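Local structure of oxidoreductase (Streptomyces globisporus, 4R82) at the interface of chains A and B. The protein catalyses the NADH-dependent reduction of FAD, supplying diffusible FADH2 to the halogenase SgcC3 and the monooxygenase SgcC in biosynthesis of the enediyne antibiotic C-1027. Residues are numbered along the deposited sequence; one frame, centred on the assembly and turned at random. Chains: chain A/B, Oxidoreductase.

Contact 1: the interface of chains A and B. Residues chain A 55-59, 61, 63, 141, 150; chain B 65, 142-146, 148.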
# COMPACT_ATOMS: atom_id res chain seq x y z
N VAL A 55 8.65 -2.24 1.14
CA VAL A 55 9.17 -2.77 -0.11
C VAL A 55 10.16 -3.92 0.08
O VAL A 55 10.02 -4.98 -0.55
CB VAL A 55 9.86 -1.65 -0.92
CG1 VAL A 55 10.53 -2.21 -2.19
CG2 VAL A 55 8.83 -0.57 -1.30
N SER A 56 11.17 -3.72 0.93
CA SER A 56 12.31 -4.62 0.95
C SER A 56 12.79 -4.80 2.37
O SER A 56 12.69 -3.86 3.17
CB SER A 56 13.44 -4.03 0.08
OG SER A 56 14.66 -4.75 0.20
N LEU A 57 13.31 -5.99 2.69
CA LEU A 57 13.93 -6.23 3.99
C LEU A 57 15.43 -5.90 4.00
O LEU A 57 15.95 -5.34 4.97
CB LEU A 57 13.73 -7.68 4.43
CG LEU A 57 12.26 -8.06 4.70
CD1 LEU A 57 12.16 -9.49 5.20
CD2 LEU A 57 11.63 -7.11 5.69
N SER A 58 16.13 -6.29 2.93
CA SER A 58 17.56 -6.04 2.81
C SER A 58 17.90 -5.49 1.42
O SER A 58 17.91 -6.25 0.45
CB SER A 58 18.35 -7.33 3.03
OG SER A 58 18.12 -7.87 4.32
N PRO A 59 18.16 -4.17 1.31
CA PRO A 59 18.13 -3.13 2.35
C PRO A 59 16.71 -2.86 2.83
O PRO A 59 15.76 -3.21 2.13
CB PRO A 59 18.67 -1.89 1.62
CG PRO A 59 18.36 -2.15 0.17
CD PRO A 59 18.54 -3.63 -0.00
N LEU A 61 13.66 -1.08 2.92
CA LEU A 61 13.11 -0.01 2.08
C LEU A 61 11.60 0.10 2.16
O LEU A 61 10.90 -0.90 2.30
CB LEU A 61 13.46 -0.23 0.60
CG LEU A 61 14.92 -0.42 0.19
CD1 LEU A 61 15.00 -0.66 -1.31
CD2 LEU A 61 15.73 0.81 0.59
N LEU A 63 8.28 2.82 0.36
CA LEU A 63 8.03 3.86 -0.63
C LEU A 63 6.78 4.65 -0.28
O LEU A 63 5.92 4.17 0.47
CB LEU A 63 7.98 3.32 -2.07
CG LEU A 63 6.86 2.38 -2.52
CD1 LEU A 63 5.55 3.15 -2.80
CD2 LEU A 63 7.30 1.61 -3.77
N TYR A 141 11.42 7.79 -8.54
CA TYR A 141 10.99 7.10 -9.75
C TYR A 141 9.75 7.78 -10.31
O TYR A 141 8.89 8.22 -9.54
CB TYR A 141 10.62 5.65 -9.42
CG TYR A 141 11.75 4.73 -8.99
CD1 TYR A 141 12.96 4.71 -9.67
CD2 TYR A 141 11.58 3.85 -7.94
CE1 TYR A 141 13.98 3.85 -9.30
CE2 TYR A 141 12.59 2.99 -7.55
CZ TYR A 141 13.79 2.99 -8.23
OH TYR A 141 14.80 2.13 -7.85
N LEU A 150 11.48 6.31 -2.91
CA LEU A 150 11.93 5.09 -2.25
C LEU A 150 12.91 5.50 -1.17
O LEU A 150 13.92 6.17 -1.45
CB LEU A 150 12.63 4.19 -3.28
CG LEU A 150 13.09 2.79 -2.85
CD1 LEU A 150 11.90 1.92 -2.53
CD2 LEU A 150 13.95 2.15 -3.94
N CYS B 65 5.07 -4.88 -5.44
CA CYS B 65 6.46 -5.19 -5.15
C CYS B 65 6.60 -6.70 -5.03
O CYS B 65 5.90 -7.32 -4.22
CB CYS B 65 6.89 -4.54 -3.84
SG CYS B 65 6.69 -2.73 -3.85
N GLU B 142 14.06 -0.85 -9.52
CA GLU B 142 14.79 -1.55 -8.45
C GLU B 142 14.16 -1.26 -7.10
O GLU B 142 13.83 -0.11 -6.78
CB GLU B 142 16.26 -1.13 -8.44
CG GLU B 142 17.06 -1.67 -9.61
CD GLU B 142 18.55 -1.44 -9.46
OE1 GLU B 142 18.96 -0.27 -9.33
OE2 GLU B 142 19.31 -2.43 -9.47
N GLY B 143 13.99 -2.31 -6.30
CA GLY B 143 13.36 -2.16 -5.00
C GLY B 143 14.05 -3.01 -3.95
O GLY B 143 13.39 -3.70 -3.17
N GLY B 144 15.38 -2.95 -3.92
CA GLY B 144 16.13 -3.76 -2.97
C GLY B 144 16.01 -5.24 -3.28
O GLY B 144 16.37 -5.69 -4.38
N ASP B 145 15.49 -6.01 -2.33
CA ASP B 145 15.32 -7.44 -2.55
C ASP B 145 13.99 -7.76 -3.27
O ASP B 145 13.65 -8.92 -3.48
CB ASP B 145 15.51 -8.25 -1.26
CG ASP B 145 14.52 -7.90 -0.16
OD1 ASP B 145 13.42 -7.41 -0.48
OD2 ASP B 145 14.83 -8.16 1.02
N HIS B 146 13.28 -6.71 -3.66
CA HIS B 146 12.12 -6.84 -4.53
C HIS B 146 12.33 -6.03 -5.80
O HIS B 146 13.21 -5.15 -5.86
CB HIS B 146 10.84 -6.31 -3.86
CG HIS B 146 10.31 -7.16 -2.74
ND1 HIS B 146 11.10 -7.59 -1.70
CD2 HIS B 146 9.06 -7.62 -2.50
CE1 HIS B 146 10.36 -8.30 -0.87
NE2 HIS B 146 9.12 -8.33 -1.32
N ILE B 148 9.94 -3.45 -8.17
CA ILE B 148 8.70 -2.68 -8.20
C ILE B 148 8.17 -2.74 -9.62
O ILE B 148 8.84 -2.28 -10.55
CB ILE B 148 8.94 -1.23 -7.77
CG1 ILE B 148 9.52 -1.19 -6.35
CG2 ILE B 148 7.66 -0.42 -7.83
CD1 ILE B 148 10.21 0.12 -6.01

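Contact 2: the interface of chains A and B. Residues chain A 30-34, 50, 52, 165-166, 175; chain B 30-33, 50, 52, 165-166, 175.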
# COMPACT_ATOMS: atom_id res chain seq x y z
N PHE A 30 -9.21 -1.24 -2.37
CA PHE A 30 -8.10 -1.83 -1.61
C PHE A 30 -7.90 -1.03 -0.33
O PHE A 30 -7.51 0.14 -0.38
CB PHE A 30 -6.82 -1.83 -2.43
CG PHE A 30 -5.65 -2.46 -1.73
CD1 PHE A 30 -5.53 -3.84 -1.66
CD2 PHE A 30 -4.67 -1.68 -1.14
CE1 PHE A 30 -4.45 -4.44 -1.02
CE2 PHE A 30 -3.59 -2.26 -0.49
CZ PHE A 30 -3.49 -3.64 -0.43
N PRO A 31 -8.16 -1.67 0.83
CA PRO A 31 -8.07 -0.98 2.12
C PRO A 31 -6.63 -0.70 2.50
O PRO A 31 -5.75 -1.49 2.15
CB PRO A 31 -8.63 -2.00 3.12
CG PRO A 31 -9.25 -3.10 2.29
CD PRO A 31 -8.57 -3.08 0.97
N THR A 32 -6.38 0.41 3.19
CA THR A 32 -5.04 0.70 3.68
C THR A 32 -5.12 1.34 5.07
O THR A 32 -6.19 1.75 5.52
CB THR A 32 -4.30 1.71 2.77
OG1 THR A 32 -4.94 2.98 2.87
CG2 THR A 32 -4.31 1.27 1.31
N GLY A 33 -3.97 1.45 5.72
CA GLY A 33 -3.84 2.35 6.84
C GLY A 33 -3.69 3.78 6.36
O GLY A 33 -3.88 4.08 5.17
N VAL A 34 -3.36 4.68 7.28
CA VAL A 34 -3.16 6.08 6.95
C VAL A 34 -1.91 6.54 7.67
O VAL A 34 -1.74 6.24 8.85
CB VAL A 34 -4.35 6.93 7.45
CG1 VAL A 34 -4.18 8.38 7.02
CG2 VAL A 34 -5.67 6.38 6.91
N ASN A 50 -1.66 7.62 2.12
CA ASN A 50 -1.97 6.20 2.24
C ASN A 50 -1.22 5.33 1.22
O ASN A 50 -1.37 4.11 1.21
CB ASN A 50 -3.48 5.96 2.15
CG ASN A 50 -4.00 6.05 0.74
OD1 ASN A 50 -3.48 6.80 -0.07
ND2 ASN A 50 -5.01 5.25 0.44
N PHE A 52 1.81 4.70 1.26
CA PHE A 52 2.94 4.07 1.94
C PHE A 52 2.93 2.57 1.69
O PHE A 52 1.91 1.91 1.88
CB PHE A 52 2.86 4.35 3.45
CG PHE A 52 3.88 3.60 4.24
CD1 PHE A 52 5.18 4.07 4.34
CD2 PHE A 52 3.55 2.40 4.87
CE1 PHE A 52 6.13 3.36 5.06
CE2 PHE A 52 4.49 1.69 5.60
CZ PHE A 52 5.79 2.18 5.69
N MSE A 165 -5.41 3.14 12.18
CA MSE A 165 -6.70 3.48 11.59
C MSE A 165 -6.73 2.94 10.18
O MSE A 165 -5.69 2.55 9.64
CB MSE A 165 -6.94 5.00 11.63
CG MSE A 165 -5.92 5.84 10.91
SE MSE A 165 -6.38 7.76 10.96
CE MSE A 165 -8.15 7.65 10.21
N LEU A 166 -7.92 2.90 9.58
CA LEU A 166 -8.12 2.35 8.25
C LEU A 166 -8.78 3.37 7.34
O LEU A 166 -9.50 4.26 7.80
CB LEU A 166 -9.01 1.10 8.32
CG LEU A 166 -8.45 -0.01 9.19
CD1 LEU A 166 -9.47 -1.10 9.41
CD2 LEU A 166 -7.22 -0.57 8.50
N PHE A 175 -11.00 -1.40 12.79
CA PHE A 175 -10.94 -2.86 12.89
C PHE A 175 -12.00 -3.40 13.83
O PHE A 175 -12.34 -2.76 14.84
CB PHE A 175 -9.61 -3.32 13.52
CG PHE A 175 -8.41 -3.26 12.60
CD1 PHE A 175 -8.21 -4.23 11.62
CD2 PHE A 175 -7.43 -2.29 12.79
CE1 PHE A 175 -7.07 -4.20 10.82
CE2 PHE A 175 -6.30 -2.25 11.98
CZ PHE A 175 -6.12 -3.20 10.99
N PHE B 30 1.46 -1.13 9.60
CA PHE B 30 0.63 -0.43 8.61
C PHE B 30 -0.35 -1.42 8.01
O PHE B 30 0.04 -2.36 7.32
CB PHE B 30 1.50 0.14 7.49
CG PHE B 30 0.71 0.89 6.44
CD1 PHE B 30 0.23 2.17 6.71
CD2 PHE B 30 0.46 0.33 5.20
CE1 PHE B 30 -0.48 2.88 5.75
CE2 PHE B 30 -0.27 1.05 4.22
CZ PHE B 30 -0.73 2.32 4.50
N PRO B 31 -1.65 -1.21 8.26
CA PRO B 31 -2.64 -2.18 7.78
C PRO B 31 -2.80 -2.12 6.26
O PRO B 31 -2.66 -1.04 5.68
CB PRO B 31 -3.94 -1.71 8.43
CG PRO B 31 -3.54 -0.78 9.54
CD PRO B 31 -2.25 -0.16 9.11
N THR B 32 -3.10 -3.25 5.63
CA THR B 32 -3.36 -3.28 4.20
C THR B 32 -4.49 -4.25 3.89
O THR B 32 -4.89 -5.05 4.73
CB THR B 32 -2.11 -3.77 3.39
OG1 THR B 32 -1.91 -5.16 3.65
CG2 THR B 32 -0.85 -2.99 3.77
N GLY B 33 -5.00 -4.18 2.66
CA GLY B 33 -5.82 -5.26 2.14
C GLY B 33 -4.92 -6.37 1.64
O GLY B 33 -3.72 -6.41 1.94
N ASN B 50 0.33 -8.03 -0.76
CA ASN B 50 -0.26 -6.89 -0.07
C ASN B 50 0.49 -5.58 -0.39
O ASN B 50 0.12 -4.51 0.10
CB ASN B 50 -0.33 -7.12 1.45
CG ASN B 50 1.00 -6.91 2.15
OD1 ASN B 50 2.07 -7.27 1.63
ND2 ASN B 50 0.95 -6.33 3.34
N PHE B 52 0.42 -4.10 -3.09
CA PHE B 52 -0.35 -3.37 -4.09
C PHE B 52 -0.58 -1.94 -3.62
O PHE B 52 -0.97 -1.72 -2.47
CB PHE B 52 -1.70 -4.04 -4.30
CG PHE B 52 -2.62 -3.28 -5.19
CD1 PHE B 52 -2.53 -3.41 -6.57
CD2 PHE B 52 -3.54 -2.38 -4.66
CE1 PHE B 52 -3.36 -2.69 -7.41
CE2 PHE B 52 -4.37 -1.65 -5.49
CZ PHE B 52 -4.29 -1.81 -6.86
N MSE B 165 -10.73 -7.92 2.66
CA MSE B 165 -10.12 -8.47 3.85
C MSE B 165 -8.94 -7.60 4.23
O MSE B 165 -8.49 -6.77 3.43
CB MSE B 165 -9.71 -9.93 3.64
CG MSE B 165 -8.63 -10.16 2.60
SE MSE B 165 -8.21 -12.06 2.45
CE MSE B 165 -7.70 -12.39 4.30
N LEU B 166 -8.45 -7.78 5.45
CA LEU B 166 -7.40 -6.93 5.99
C LEU B 166 -6.25 -7.80 6.47
O LEU B 166 -6.47 -8.94 6.88
CB LEU B 166 -7.94 -6.11 7.16
CG LEU B 166 -9.05 -5.12 6.81
CD1 LEU B 166 -9.77 -4.62 8.04
CD2 LEU B 166 -8.44 -3.96 6.05
N PHE B 175 -13.16 -5.69 9.15
CA PHE B 175 -13.67 -4.38 9.51
C PHE B 175 -14.73 -4.46 10.59
O PHE B 175 -15.51 -5.43 10.66
CB PHE B 175 -14.35 -3.74 8.31
CG PHE B 175 -13.40 -3.20 7.28
CD1 PHE B 175 -12.79 -1.97 7.46
CD2 PHE B 175 -13.17 -3.90 6.10
CE1 PHE B 175 -11.94 -1.45 6.49
CE2 PHE B 175 -12.32 -3.39 5.13
CZ PHE B 175 -11.70 -2.17 5.33

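Contact 3: the interface of chains A and B. Residues chain A 86, 130-131, 133, 158; chain B 25-26, 29-30.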
# COMPACT_ATOMS: atom_id res chain seq x y z
N VAL A 86 2.67 6.28 11.24
CA VAL A 86 1.50 5.45 10.97
C VAL A 86 0.43 5.78 11.99
O VAL A 86 0.63 5.58 13.20
CB VAL A 86 1.84 3.96 11.05
CG1 VAL A 86 0.57 3.12 10.87
CG2 VAL A 86 2.90 3.60 10.02
N VAL A 130 1.08 4.62 15.74
CA VAL A 130 1.41 3.21 15.94
C VAL A 130 2.92 3.03 15.81
O VAL A 130 3.54 2.25 16.54
CB VAL A 130 0.68 2.32 14.91
CG1 VAL A 130 0.90 0.85 15.22
CG2 VAL A 130 -0.81 2.61 14.94
N ALA A 131 3.50 3.76 14.87
CA ALA A 131 4.93 3.65 14.61
C ALA A 131 5.46 4.90 13.96
O ALA A 131 4.72 5.62 13.28
CB ALA A 131 5.20 2.46 13.73
N LEU A 133 8.79 5.92 11.39
CA LEU A 133 9.93 5.45 10.60
C LEU A 133 10.63 6.68 10.07
O LEU A 133 9.99 7.58 9.55
CB LEU A 133 9.47 4.60 9.41
CG LEU A 133 8.69 3.31 9.66
CD1 LEU A 133 7.20 3.58 9.78
CD2 LEU A 133 8.98 2.28 8.56
N ARG A 158 8.14 1.70 17.58
CA ARG A 158 6.73 1.30 17.53
C ARG A 158 6.14 1.17 18.93
O ARG A 158 6.86 0.98 19.90
CB ARG A 158 6.56 0.01 16.72
CG ARG A 158 7.24 -1.20 17.32
CD ARG A 158 7.19 -2.40 16.35
NE ARG A 158 5.83 -2.87 16.14
CZ ARG A 158 5.24 -3.83 16.85
NH1 ARG A 158 5.90 -4.45 17.83
NH2 ARG A 158 3.99 -4.18 16.58
N ARG B 25 7.93 -6.62 12.14
CA ARG B 25 6.97 -6.13 13.11
C ARG B 25 6.51 -4.72 12.76
O ARG B 25 5.30 -4.43 12.78
CB ARG B 25 7.55 -6.14 14.53
CG ARG B 25 7.58 -7.50 15.18
CD ARG B 25 8.05 -7.37 16.62
NE ARG B 25 8.47 -8.65 17.16
CZ ARG B 25 9.57 -8.81 17.89
NH1 ARG B 25 10.34 -7.77 18.16
NH2 ARG B 25 9.89 -10.01 18.35
N VAL B 26 7.45 -3.84 12.42
CA VAL B 26 7.05 -2.47 12.09
C VAL B 26 6.34 -2.38 10.73
O VAL B 26 5.41 -1.60 10.59
CB VAL B 26 8.21 -1.43 12.24
CG1 VAL B 26 9.25 -1.59 11.16
CG2 VAL B 26 7.65 -0.00 12.22
N ASP B 29 2.76 -3.01 11.16
CA ASP B 29 1.99 -1.96 11.84
C ASP B 29 1.15 -1.11 10.90
O ASP B 29 0.22 -0.44 11.35
CB ASP B 29 2.90 -1.04 12.65
CG ASP B 29 3.36 -1.67 13.94
OD1 ASP B 29 2.63 -2.55 14.46
OD2 ASP B 29 4.43 -1.27 14.44
N PHE B 30 1.46 -1.13 9.60
CA PHE B 30 0.63 -0.43 8.61
C PHE B 30 -0.35 -1.42 8.01
O PHE B 30 0.04 -2.36 7.32
CB PHE B 30 1.50 0.14 7.49
CG PHE B 30 0.71 0.89 6.44
CD1 PHE B 30 0.23 2.17 6.71
CD2 PHE B 30 0.46 0.33 5.20
CE1 PHE B 30 -0.48 2.88 5.75
CE2 PHE B 30 -0.27 1.05 4.22
CZ PHE B 30 -0.73 2.32 4.50

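Contact 1: the interface of chains A and B
The hydroxyl oxygen OG of A:Ser56 is the best-held polar atom, with one good hydrogen bond accepted and one donated. It accepts an almost straight bond (177° at H) from the backbone N of B:Asp145 at 2.9 Å. Its own proton goes to the carbonyl O of A:Pro59 at 2.7 Å, in the carbonyl plane; OD1 of B:Asp145, 3.0 Å from OG, is a weak alternative for the same proton. The hydroxyl stands anti to its own backbone N (chi1 171°), which turns it toward the other subunit. B:Asp145 holds CG in the crowded position between its backbone N and carbonyl carbon (chi1 61°), and its carboxylate is divided between tasks. OD2 takes the N-H of A:Ser58 from above the carboxylate plane at 3.0 Å. OD1 receives ND1 of B:His146, an NAD(+)-binding residue, at 2.6 Å, close to the imidazole plane, and so fixes the ring's rotation. The carbonyl O of A:Val55 lies 3.0 Å above the centre of that ring, a placement expected to be stabilised if the imidazole carried a positive charge. Farther along, OH of A:Tyr141 donates to a lone pair of the carbonyl O of the poorly ordered B:Glu142 at 2.7 Å. CD1 of B:Ile148 meets CD2 of A:Leu63 tip to tip at 4.0 Å. The site is a beta-hairpin turn, joining strands 131-143 and 146-158 of chain B, packed against strands 53-56 and 61-67 of chain A.

Contact 2: the interface of chains A and B
Around the two-fold axis the chains cross at residues 31 to 33, paired as a short antiparallel bridge centred on A:Thr32 and B:Thr32. The N-H of A:Gly33 reaches the carbonyl O of B:Pro31 at 2.8 Å, and its twin, B:Gly33 N to A:Pro31 O, is equally long. Both bonds are bent, the donors well above the carbonyl planes. Packing is dense beside them. Each Phe30 ring, its CG anti to the backbone N, presents a face to the edge of the partner's Phe52: CD2 of A:Phe52 comes 3.6 Å from CG of B:Phe30, with the planes 73° apart. CE1 of A:Phe30 lies 3.5 Å from CA of B:Gly33. CD2 of A:Leu166 presses on CB of B:Pro31 at 3.5 Å, tighter than usual, and CD1 of the two Leu166 side chains meet tip to tip at 3.8 Å. Contact loosens outward: each Phe175 hides little surface, though the pair forms a second antiparallel bridge, and the selenomethionines A:Met165 and B:Met165 barely touch the partner. Behind the crossing, ND2 of B:Asn50 donates to OG1 of B:Thr32 at 3.1 Å, a bond weaker in chain A. The site is the centre of the homodimer, backbone pairing flanked by apolar side chains, and may couple it to FAD-binding Asn50.

Contact 3: the interface of chains A and B
A:Arg158, on strand 146-158, meets the carboxylate of B:Asp29 side-on, just beyond helix 20-27 of chain B. With CG in the crowded position between backbone N and carbonyl carbon (chi1 64°), CB is brought within 3.4 Å of OD2 of B:Asp29. CG passes OD2 of B:Asp29 more loosely, at 4.0 Å. The chain then bends at chi3 (-66°), and CD skirts OD2 of B:Asp29 at 3.5 Å. NE donates to this same OD2 of B:Asp29 at 2.7 Å, a salt bridge with a fairly straight hydrogen bond. Beyond CZ the guanidinium divides: NH2 donates to OD1 of B:Asp29 at 3.0 Å, whereas NH1 points away and lies 3.8 Å from CD of B:Arg25. NE and NH2 each take a syn lone pair of a different oxygen, with guanidinium and carboxylate nearly coplanar (12° apart). CB of B:Arg25 sits 3.9 Å above one face of the A:Arg158 guanidinium, offset toward the rim. B:Arg25 is poorly ordered; its charged end is near that of A:Arg158 but not in contact, and B:Asp29 would be expected to offset any repulsion. Apolar groups flank the ion pair: CG1 of A:Val130 touches CG of B:Asp29 at 3.7 Å, and CB of A:Ala131 meets CG2 of B:Val26. Despite them, the two-nitrogen pairing would be expected to stabilise the charged carboxylate. The site anchors the end of an N-terminal helix of one subunit to the strands of the other, bracing the homodimer at its flank.

The three contacts are parts of one two-fold symmetric interface, and each recurs with the chains exchanged. Contact 2 spans the axis. Between the centres of their C-alpha atoms, contacts 2 and 3 are about 13 Å apart. Contacts 1 and 2 are about 19 Å apart by the same measure, and contacts 1 and 3 about 17 Å. B:Phe30 belongs to both contact 2 and contact 3, so the segment leaving helix 20-27 runs directly into the central crossing. Strands 131-143 and 146-158 serve contact 1 near their turn and contact 3 at their opposite ends. Dimerisation thus engages the hairpin at both ends, and contacts 1 and 2 include FAD- or NAD(+)-binding residues.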